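Local coordinates for protein ORF59 (PDB 3HSL) that serves as the accessory subunit of the viral DNA polymerase in lytic replication, raising its processivity, probably as a sliding clamp, at residues L21-R25 / L103-N107; G38-G44 / V84-N90. The contacts are given in a common frame with arbitrary orientation. Residues are numbered along the deposited sequence.

Interaction 1: L21-R25 / L103-N107; sequences LSKIR and LFGAN
Apolar packing dominates this contact, in which one helical turn of helix 18-35 rests on the loop that follows helix 99-103. In that loop Phe104 (phi/psi -97/5°) is followed by an extended Gly105 (-54/144°), which carries the chain away from the helix. The phenyl ring of Phe104 (chi1 -76°, chi2 -92°) is the centrepiece; the residue gives up 118 Å² of the 320 Å² buried by both sides. Leu21, in the mt rotamer and directed toward the loop, lays its CB over one ring face in a CH-pi contact, 4.2 Å from the ring centroid and 27° off the normal. Further along the same side chain, Leu21 CD1 meets Leu103 CB at 4.1 Å. Ile24 CG2 approaches Phe104 CE1 at 4.3 Å, and both Ile24 and Phe104 also touch Ile67 of strand 61-67, so that the ring fills a small hydrophobic core between helix, loop and sheet, in a fold of the DNA clamp type. Leu103, at the end of helix 99-103, extends this core to Thr133 and Ile135 of strand 130-137.

The nearest CA atoms are those of Arg25 and Phe104, 5.9 Å apart. One weak hydrogen bond is the polar link across the two segments: Arg25, extended through chi3 (all t) before chi4 of -83° turns the guanidinium, donates from NE to Phe104 O (3.0 Å, 132°). The guanidinium meets this carbonyl edge-on, near its own plane, while Arg25 NH2 forms a long, weak ion pair with Glu29.

Interaction 2: G38-G44 / V84-N90; sequences GVVQVHG and VSFSFRN
Strands 39-43 and 84-89 run antiparallel, their axes 4.4 Å apart at closest approach and their directions 161° apart. Three hydrogen-bonded pairs set the register. Val40 and Phe88 exchange bonds from Val40 N to Phe88 O (2.6 Å) and Phe88 N to Val40 O (3.0 Å); Val42 and Phe86 do so from Val42 N to Phe86 O (2.9 Å) and Phe86 N to Val42 O (2.8 Å). Gly44 N reaches Val84 O at 3.0 Å, with a weak return bond from Val84 N to Gly44 O (2.7 Å). Non-hydrogen-bonded pairs alternate with these: Val39-Arg89, Gln41-Ser87 and His43-Ser85. Beyond them, Asn90 N donates to Gly38 O (3.1 Å). Gly44, where the chain turns a corner, has phi/psi 112/-155°, which calls for glycine.

Val40, Val42, Val84, Phe86 and Phe88 share one face. Phe88 (chi1 52°) folds back so that its CE1 lies 3.6 Å from Val40 CB and a ring face covers Val40 O; Val42 CG1 meets Val84 CG1 at 4.1 Å. This face packs against Phe115, which stacks on Phe86. On the face of Gln41, His43, Ser85 and Ser87, His43 bonds to Ser52 and Ser87 to Gln152, while the diverging Arg89 forms a salt bridge with Asp151. Strand 39-43 also pairs with strand 49-56, making this contact one antiparallel edge of the mixed sheet of a DNA-clamp fold, with 83-89 one of its two outermost strands within the chain.

In the fold
From the N terminus, the chain passes through strand 12-16 into helix 18-35, which supplies the first half of interaction 1, and goes almost directly on into strand 39-43, the first half of interaction 2. Strands 49-56, 61-67 and 71-73 follow before strand 83-89 returns to close interaction 2. Helix 99-103 and its loop then close interaction 1, so the strand pairing lies wholly within the longer loop: the two contacts nest without crossing. Their centres are 18 Å apart, and their nearest atoms about 5 Å. Interaction 2 builds one end of the mixed sheet, whereas interaction 1 fastens helix 18-35 to the connection leading into strand 108-116 of the five-stranded sheet.

Interaction 1: L21-R25 / L103-N107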
loop_
_atom_site.group_PDB
_atom_site.type_symbol
_atom_site.label_atom_id
_atom_site.label_comp_id
_atom_site.label_asym_id
_atom_site.label_seq_id
_atom_site.Cartn_x
_atom_site.Cartn_y
_atom_site.Cartn_z
ATOM N N LEU A 21 18.274 -8.895 7.558
ATOM C CA LEU A 21 17.468 -8.292 6.527
ATOM C C LEU A 21 17.449 -6.768 6.643
ATOM O O LEU A 21 17.320 -6.073 5.640
ATOM C CB LEU A 21 16.066 -8.879 6.501
ATOM C CG LEU A 21 15.960 -10.387 6.227
ATOM C CD1 LEU A 21 14.497 -10.710 6.076
ATOM C CD2 LEU A 21 16.707 -10.825 4.969
ATOM N N SER A 22 17.581 -6.250 7.864
ATOM C CA SER A 22 17.603 -4.806 8.087
ATOM C C SER A 22 18.793 -4.201 7.409
ATOM O O SER A 22 18.666 -3.181 6.739
ATOM C CB SER A 22 17.690 -4.459 9.565
ATOM O OG SER A 22 16.594 -5.027 10.230
ATOM N N LYS A 23 19.947 -4.836 7.589
ATOM C CA LYS A 23 21.180 -4.343 7.004
ATOM C C LYS A 23 21.088 -4.359 5.484
ATOM O O LYS A 23 21.813 -3.643 4.813
ATOM C CB LYS A 23 22.376 -5.163 7.490
ATOM N N ILE A 24 20.183 -5.180 4.959
ATOM C CA ILE A 24 19.994 -5.334 3.518
ATOM C C ILE A 24 18.756 -4.625 2.975
ATOM O O ILE A 24 18.576 -4.541 1.760
ATOM C CB ILE A 24 19.885 -6.833 3.179
ATOM C CG1 ILE A 24 21.169 -7.551 3.566
ATOM C CG2 ILE A 24 19.621 -7.062 1.693
ATOM C CD1 ILE A 24 21.064 -9.051 3.388
ATOM N N ARG A 25 17.918 -4.123 3.884
ATOM C CA ARG A 25 16.657 -3.434 3.562
ATOM C C ARG A 25 16.689 -2.512 2.317
ATOM O O ARG A 25 15.770 -2.530 1.487
ATOM C CB ARG A 25 16.161 -2.666 4.790
ATOM C CG ARG A 25 14.756 -2.168 4.630
ATOM C CD ARG A 25 14.198 -1.441 5.842
ATOM N NE ARG A 25 12.813 -1.073 5.547
ATOM C CZ ARG A 25 12.452 0.011 4.852
ATOM N NH1 ARG A 25 13.374 0.856 4.367
ATOM N NH2 ARG A 25 11.163 0.259 4.635
ATOM N N LEU A 103 8.693 -8.719 5.895
ATOM C CA LEU A 103 9.933 -9.336 6.378
ATOM C C LEU A 103 11.007 -8.270 6.543
ATOM O O LEU A 103 11.846 -8.380 7.421
ATOM C CB LEU A 103 10.421 -10.472 5.472
ATOM C CG LEU A 103 9.539 -11.723 5.365
ATOM C CD1 LEU A 103 10.075 -12.682 4.311
ATOM C CD2 LEU A 103 9.383 -12.431 6.700
ATOM N N PHE A 104 10.962 -7.249 5.690
ATOM C CA PHE A 104 11.906 -6.122 5.698
ATOM C C PHE A 104 11.408 -4.887 6.435
ATOM O O PHE A 104 12.073 -3.848 6.421
ATOM C CB PHE A 104 12.296 -5.718 4.271
ATOM C CG PHE A 104 13.269 -6.644 3.621
ATOM C CD1 PHE A 104 14.641 -6.396 3.721
ATOM C CD2 PHE A 104 12.837 -7.753 2.915
ATOM C CE1 PHE A 104 15.560 -7.233 3.130
ATOM C CE2 PHE A 104 13.755 -8.605 2.315
ATOM C CZ PHE A 104 15.124 -8.339 2.426
ATOM N N GLY A 105 10.246 -4.992 7.071
ATOM C CA GLY A 105 9.703 -3.860 7.805
ATOM C C GLY A 105 10.710 -3.324 8.799
ATOM O O GLY A 105 11.470 -4.088 9.392
ATOM N N ALA A 106 10.719 -2.009 8.981
ATOM C CA ALA A 106 11.634 -1.379 9.928
ATOM C C ALA A 106 11.260 -1.719 11.369
ATOM O O ALA A 106 12.105 -2.114 12.183
ATOM C CB ALA A 106 11.639 0.139 9.737
ATOM N N ASN A 107 9.984 -1.570 11.687
ATOM C CA ASN A 107 9.525 -1.813 13.058
ATOM C C ASN A 107 9.292 -3.310 13.347
ATOM O O ASN A 107 8.436 -3.638 14.173
ATOM C CB ASN A 107 8.257 -0.959 13.314
ATOM C CG ASN A 107 7.943 -0.742 14.784
ATOM O OD1 ASN A 107 8.537 -1.349 15.666
ATOM N ND2 ASN A 107 6.990 0.147 15.052
#

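Interaction 2: G38-G44 / V84-N90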
loop_
_atom_site.group_PDB
_atom_site.type_symbol
_atom_site.label_atom_id
_atom_site.label_comp_id
_atom_site.label_asym_id
_atom_site.label_seq_id
_atom_site.Cartn_x
_atom_site.Cartn_y
_atom_site.Cartn_z
ATOM N N GLY A 38 5.717 -10.565 -7.219
ATOM C CA GLY A 38 6.624 -11.668 -7.364
ATOM C C GLY A 38 6.309 -12.927 -6.615
ATOM O O GLY A 38 5.198 -13.117 -6.089
ATOM N N VAL A 39 7.326 -13.787 -6.574
ATOM C CA VAL A 39 7.263 -15.075 -5.917
ATOM C C VAL A 39 8.352 -15.135 -4.875
ATOM O O VAL A 39 9.477 -14.748 -5.151
ATOM C CB VAL A 39 7.509 -16.192 -6.947
ATOM C CG1 VAL A 39 7.624 -17.541 -6.280
ATOM C CG2 VAL A 39 6.389 -16.209 -7.989
ATOM N N VAL A 40 8.021 -15.615 -3.677
ATOM C CA VAL A 40 9.005 -15.761 -2.616
ATOM C C VAL A 40 9.365 -17.239 -2.554
ATOM O O VAL A 40 8.480 -18.108 -2.702
ATOM C CB VAL A 40 8.473 -15.330 -1.229
ATOM C CG1 VAL A 40 9.577 -15.488 -0.166
ATOM C CG2 VAL A 40 7.998 -13.898 -1.243
ATOM N N GLN A 41 10.651 -17.529 -2.335
ATOM C CA GLN A 41 11.115 -18.900 -2.258
ATOM C C GLN A 41 12.045 -19.169 -1.097
ATOM O O GLN A 41 12.844 -18.294 -0.693
ATOM C CB GLN A 41 11.902 -19.260 -3.518
ATOM C CG GLN A 41 11.132 -19.177 -4.808
ATOM C CD GLN A 41 11.993 -19.436 -6.024
ATOM O OE1 GLN A 41 13.166 -19.046 -6.075
ATOM N NE2 GLN A 41 11.407 -20.096 -7.018
ATOM N N VAL A 42 11.923 -20.397 -0.579
ATOM C CA VAL A 42 12.755 -20.916 0.491
ATOM C C VAL A 42 13.304 -22.207 -0.089
ATOM O O VAL A 42 12.561 -23.167 -0.292
ATOM C CB VAL A 42 11.991 -21.131 1.793
ATOM C CG1 VAL A 42 12.861 -21.889 2.794
ATOM C CG2 VAL A 42 11.550 -19.778 2.366
ATOM N N HIS A 43 14.607 -22.235 -0.356
ATOM C CA HIS A 43 15.214 -23.384 -1.014
ATOM C C HIS A 43 16.678 -23.598 -0.675
ATOM O O HIS A 43 17.347 -22.701 -0.157
ATOM C CB HIS A 43 15.161 -23.063 -2.491
ATOM C CG HIS A 43 15.832 -21.768 -2.797
ATOM N ND1 HIS A 43 17.131 -21.694 -3.239
ATOM C CD2 HIS A 43 15.386 -20.489 -2.714
ATOM C CE1 HIS A 43 17.461 -20.426 -3.422
ATOM N NE2 HIS A 43 16.420 -19.673 -3.110
ATOM N N GLY A 44 17.174 -24.794 -0.982
ATOM C CA GLY A 44 18.558 -25.149 -0.719
ATOM C C GLY A 44 18.593 -26.194 0.366
ATOM O O GLY A 44 17.624 -26.931 0.558
ATOM N N VAL A 84 15.450 -28.533 0.064
ATOM C CA VAL A 84 14.160 -27.885 0.287
ATOM C C VAL A 84 13.786 -26.936 -0.859
ATOM O O VAL A 84 14.668 -26.316 -1.476
ATOM C CB VAL A 84 14.220 -27.110 1.640
ATOM C CG1 VAL A 84 13.388 -25.835 1.647
ATOM C CG2 VAL A 84 13.926 -28.030 2.805
ATOM N N SER A 85 12.487 -26.823 -1.144
ATOM C CA SER A 85 12.026 -25.929 -2.210
ATOM C C SER A 85 10.555 -25.525 -2.073
ATOM O O SER A 85 9.657 -26.260 -2.484
ATOM C CB SER A 85 12.282 -26.563 -3.584
ATOM O OG SER A 85 11.972 -25.651 -4.623
ATOM N N PHE A 86 10.311 -24.356 -1.495
ATOM C CA PHE A 86 8.948 -23.851 -1.315
ATOM C C PHE A 86 8.812 -22.551 -2.078
ATOM O O PHE A 86 9.557 -21.608 -1.844
ATOM C CB PHE A 86 8.616 -23.690 0.162
ATOM C CG PHE A 86 8.701 -24.967 0.928
ATOM C CD1 PHE A 86 7.680 -25.922 0.827
ATOM C CD2 PHE A 86 9.788 -25.228 1.752
ATOM C CE1 PHE A 86 7.737 -27.132 1.537
ATOM C CE2 PHE A 86 9.859 -26.439 2.471
ATOM C CZ PHE A 86 8.828 -27.389 2.360
ATOM N N SER A 87 7.852 -22.510 -2.995
ATOM C CA SER A 87 7.656 -21.354 -3.875
ATOM C C SER A 87 6.211 -20.807 -3.914
ATOM O O SER A 87 5.311 -21.450 -4.461
ATOM C CB SER A 87 8.133 -21.777 -5.257
ATOM O OG SER A 87 8.056 -20.727 -6.174
ATOM N N PHE A 88 6.011 -19.622 -3.332
ATOM C CA PHE A 88 4.689 -18.968 -3.239
ATOM C C PHE A 88 4.729 -17.502 -3.644
ATOM O O PHE A 88 5.807 -16.913 -3.764
ATOM C CB PHE A 88 4.165 -19.102 -1.815
ATOM C CG PHE A 88 5.139 -18.651 -0.787
ATOM C CD1 PHE A 88 5.055 -17.381 -0.239
ATOM C CD2 PHE A 88 6.162 -19.506 -0.361
ATOM C CE1 PHE A 88 5.981 -16.951 0.736
ATOM C CE2 PHE A 88 7.092 -19.099 0.606
ATOM C CZ PHE A 88 6.998 -17.812 1.156
ATOM N N ARG A 89 3.566 -16.899 -3.858
ATOM C CA ARG A 89 3.535 -15.500 -4.285
ATOM C C ARG A 89 3.700 -14.599 -3.075
ATOM O O ARG A 89 3.112 -14.923 -2.039
ATOM C CB ARG A 89 2.251 -15.240 -5.087
ATOM C CG ARG A 89 0.997 -15.690 -4.393
ATOM C CD ARG A 89 -0.290 -15.545 -5.213
ATOM N NE ARG A 89 -0.339 -16.396 -6.403
ATOM C CZ ARG A 89 -1.447 -16.641 -7.127
ATOM N NH1 ARG A 89 -2.621 -16.107 -6.790
ATOM N NH2 ARG A 89 -1.394 -17.432 -8.200
ATOM N N ASN A 90 4.472 -13.494 -3.144
ATOM C CA ASN A 90 4.519 -12.689 -1.901
ATOM C C ASN A 90 3.277 -11.897 -1.597
ATOM O O ASN A 90 3.054 -11.531 -0.458
ATOM C CB ASN A 90 5.830 -11.937 -1.510
ATOM C CG ASN A 90 6.227 -10.897 -2.481
ATOM O OD1 ASN A 90 5.843 -10.974 -3.628
ATOM N ND2 ASN A 90 7.006 -9.916 -2.039
#